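Local structure of flavin reductase (Uncultured bacterium, 5CHO) at residues Glu148-Trp152 with Phe163-Leu167. The protein probably reduces FAD to supply reduced flavin to the halogenase partner of a bacterial two-component tryptophan halogenase. Numbering follows the deposited sequence.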
ATOM      1  N   GLU A 148      -7.478  -2.060 -15.245  1.00 34.06           N
ATOM      2  CA  GLU A 148      -6.533  -2.017 -16.358  1.00 37.38           C
ATOM      3  C   GLU A 148      -5.843  -0.669 -16.337  1.00 36.51           C
ATOM      4  O   GLU A 148      -6.477   0.357 -16.084  1.00 37.66           O
ATOM      5  CB  GLU A 148      -7.214  -2.235 -17.711  1.00 37.00           C
ATOM      6  CG  GLU A 148      -7.852  -3.595 -17.892  1.00 40.12           C
ATOM      7  CD  GLU A 148      -8.454  -3.759 -19.274  1.00 46.33           C
ATOM      8  OE1 GLU A 148      -7.730  -4.205 -20.188  1.00 46.97           O
ATOM      9  OE2 GLU A 148      -9.646  -3.430 -19.451  1.00 48.22           O
ATOM     10  N   CYS A 149      -4.545  -0.674 -16.614  1.00 32.61           N
ATOM     11  CA  CYS A 149      -3.742   0.529 -16.487  1.00 31.74           C
ATOM     12  C   CYS A 149      -2.782   0.694 -17.648  1.00 36.90           C
ATOM     13  O   CYS A 149      -2.320  -0.285 -18.232  1.00 36.19           O
ATOM     14  CB  CYS A 149      -2.948   0.489 -15.181  1.00 33.16           C
ATOM     15  SG  CYS A 149      -3.921   0.070 -13.717  1.00 46.39           S
ATOM     16  N   ALA A 150      -2.495   1.947 -17.974  1.00 37.28           N
ATOM     17  CA  ALA A 150      -1.416   2.285 -18.883  1.00 36.14           C
ATOM     18  C   ALA A 150      -0.272   2.843 -18.061  1.00 34.66           C
ATOM     19  O   ALA A 150      -0.494   3.650 -17.161  1.00 37.26           O
ATOM     20  CB  ALA A 150      -1.872   3.286 -19.912  1.00 37.65           C
ATOM     21  N   LEU A 151       0.950   2.426 -18.370  1.00 36.91           N
ATOM     22  CA  LEU A 151       2.098   2.885 -17.614  1.00 34.97           C
ATOM     23  C   LEU A 151       2.309   4.380 -17.844  1.00 41.30           C
ATOM     24  O   LEU A 151       2.524   4.834 -18.968  1.00 43.71           O
ATOM     25  CB  LEU A 151       3.342   2.079 -17.993  1.00 32.56           C
ATOM     26  CG  LEU A 151       4.649   2.472 -17.300  1.00 33.22           C
ATOM     27  CD1 LEU A 151       4.499   2.408 -15.788  1.00 32.38           C
ATOM     28  CD2 LEU A 151       5.781   1.568 -17.763  1.00 30.06           C
ATOM     29  N   TRP A 152       2.252   5.127 -16.748  1.00 40.22           N
ATOM     30  CA  TRP A 152       2.357   6.580 -16.747  1.00 39.25           C
ATOM     31  C   TRP A 152       3.823   6.908 -16.551  1.00 41.44           C
ATOM     32  O   TRP A 152       4.449   7.558 -17.392  1.00 46.46           O
ATOM     33  CB  TRP A 152       1.480   7.158 -15.625  1.00 48.37           C
ATOM     34  CG  TRP A 152       1.224   8.655 -15.596  1.00 57.57           C
ATOM     35  CD1 TRP A 152       0.416   9.373 -16.435  1.00 61.95           C
ATOM     36  CD2 TRP A 152       1.716   9.591 -14.621  1.00 61.27           C
ATOM     37  NE1 TRP A 152       0.399  10.697 -16.060  1.00 68.49           N
ATOM     38  CE2 TRP A 152       1.189  10.857 -14.952  1.00 67.40           C
ATOM     39  CE3 TRP A 152       2.560   9.482 -13.509  1.00 56.45           C
ATOM     40  CZ2 TRP A 152       1.483  12.006 -14.214  1.00 68.39           C
ATOM     41  CZ3 TRP A 152       2.851  10.624 -12.778  1.00 53.33           C
ATOM     42  CH2 TRP A 152       2.314  11.869 -13.134  1.00 55.59           C
ATOM     43  N   PHE A 163       5.943   1.758 -10.267  1.00 32.23           N
ATOM     44  CA  PHE A 163       5.239   1.857 -11.539  1.00 28.07           C
ATOM     45  C   PHE A 163       3.888   2.522 -11.322  1.00 30.38           C
ATOM     46  O   PHE A 163       3.010   1.947 -10.685  1.00 30.24           O
ATOM     47  CB  PHE A 163       5.045   0.475 -12.171  1.00 26.82           C
ATOM     48  CG  PHE A 163       6.317  -0.157 -12.655  1.00 27.52           C
ATOM     49  CD1 PHE A 163       7.160  -0.808 -11.775  1.00 29.49           C
ATOM     50  CD2 PHE A 163       6.671  -0.097 -13.990  1.00 30.99           C
ATOM     51  CE1 PHE A 163       8.330  -1.392 -12.217  1.00 32.42           C
ATOM     52  CE2 PHE A 163       7.839  -0.679 -14.438  1.00 31.82           C
ATOM     53  CZ  PHE A 163       8.671  -1.327 -13.547  1.00 29.62           C
ATOM     54  N   VAL A 164       3.723   3.724 -11.865  1.00 31.61           N
ATOM     55  CA  VAL A 164       2.470   4.456 -11.742  1.00 33.03           C
ATOM     56  C   VAL A 164       1.630   4.209 -12.986  1.00 39.64           C
ATOM     57  O   VAL A 164       2.081   4.457 -14.104  1.00 35.82           O
ATOM     58  CB  VAL A 164       2.699   5.967 -11.570  1.00 40.60           C
ATOM     59  CG1 VAL A 164       1.385   6.673 -11.277  1.00 34.18           C
ATOM     60  CG2 VAL A 164       3.698   6.230 -10.461  1.00 34.74           C
ATOM     61  N   GLY A 165       0.415   3.708 -12.788  1.00 34.53           N
ATOM     62  CA  GLY A 165      -0.480   3.424 -13.892  1.00 38.66           C
ATOM     63  C   GLY A 165      -1.671   4.354 -13.898  1.00 39.52           C
ATOM     64  O   GLY A 165      -2.283   4.584 -12.855  1.00 34.36           O
ATOM     65  N   ARG A 166      -1.995   4.899 -15.065  1.00 39.48           N
ATOM     66  CA  ARG A 166      -3.244   5.628 -15.224  1.00 46.24           C
ATOM     67  C   ARG A 166      -4.331   4.639 -15.615  1.00 42.58           C
ATOM     68  O   ARG A 166      -4.164   3.858 -16.550  1.00 36.81           O
ATOM     69  CB  ARG A 166      -3.138   6.744 -16.266  1.00 46.04           C
ATOM     70  CG  ARG A 166      -4.444   7.517 -16.367  1.00 60.06           C
ATOM     71  CD  ARG A 166      -4.467   8.618 -17.405  1.00 64.91           C
ATOM     72  NE  ARG A 166      -5.757   9.299 -17.325  1.00 68.51           N
ATOM     73  CZ  ARG A 166      -6.026  10.504 -17.818  1.00 70.64           C
ATOM     74  NH1 ARG A 166      -5.093  11.210 -18.445  1.00 79.76           N
ATOM     75  NH2 ARG A 166      -7.245  11.006 -17.674  1.00 65.91           N
ATOM     76  N   LEU A 167      -5.440   4.669 -14.885  1.00 38.07           N
ATOM     77  CA  LEU A 167      -6.512   3.709 -15.090  1.00 40.77           C
ATOM     78  C   LEU A 167      -7.189   3.903 -16.443  1.00 43.30           C
ATOM     79  O   LEU A 167      -7.495   5.030 -16.834  1.00 47.99           O
ATOM     80  CB  LEU A 167      -7.543   3.825 -13.960  1.00 37.97           C
ATOM     81  CG  LEU A 167      -7.009   3.480 -12.563  1.00 42.07           C
ATOM     82  CD1 LEU A 167      -8.091   3.551 -11.493  1.00 36.13           C
ATOM     83  CD2 LEU A 167      -6.358   2.113 -12.570  1.00 43.26           C
TER
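An antiparallel β-hairpin, formed by strands 145-157 and 160-172 in the split β-barrel expected of this flavin reductase family, pairs Glu148-Trp152 with Phe163-Leu167. Ala150 and Arg166 form the hydrogen-bonded pair: Ala150 N donates to Arg166 O and Arg166 N to Ala150 O, both at 2.9 Å. Trp152 N gives a third bond, 2.7 Å to Val164 O. Both acceptors of the Ala150-Arg166 pair also receive CA-H...O contacts, from Gly165 CA to Ala150 O (3.3 Å) and from Cys149 CA to Arg166 O (3.4 Å). The alternate backbone groups of Cys149 and Leu151 turn outward, bonding to Phe96 and Gly94, while Phe163 bonds to Val78 on the neighbouring strand 74-81. The Glu148 carboxylate leads away from Phe163-Leu167, its OE1 hydrogen-bonded to Thr135 OG1 and its OE2 to Thr169 OG1, farther along strand 160-172. Gly165 fits tightly, since a CB there would lie 2.8 Å from Cys149 CB. On that same face Leu151 CD1 meets the Phe163 ring edge at CD2 (3.8 Å), and Cys149 SG touches Leu167 CD2 at 3.4 Å.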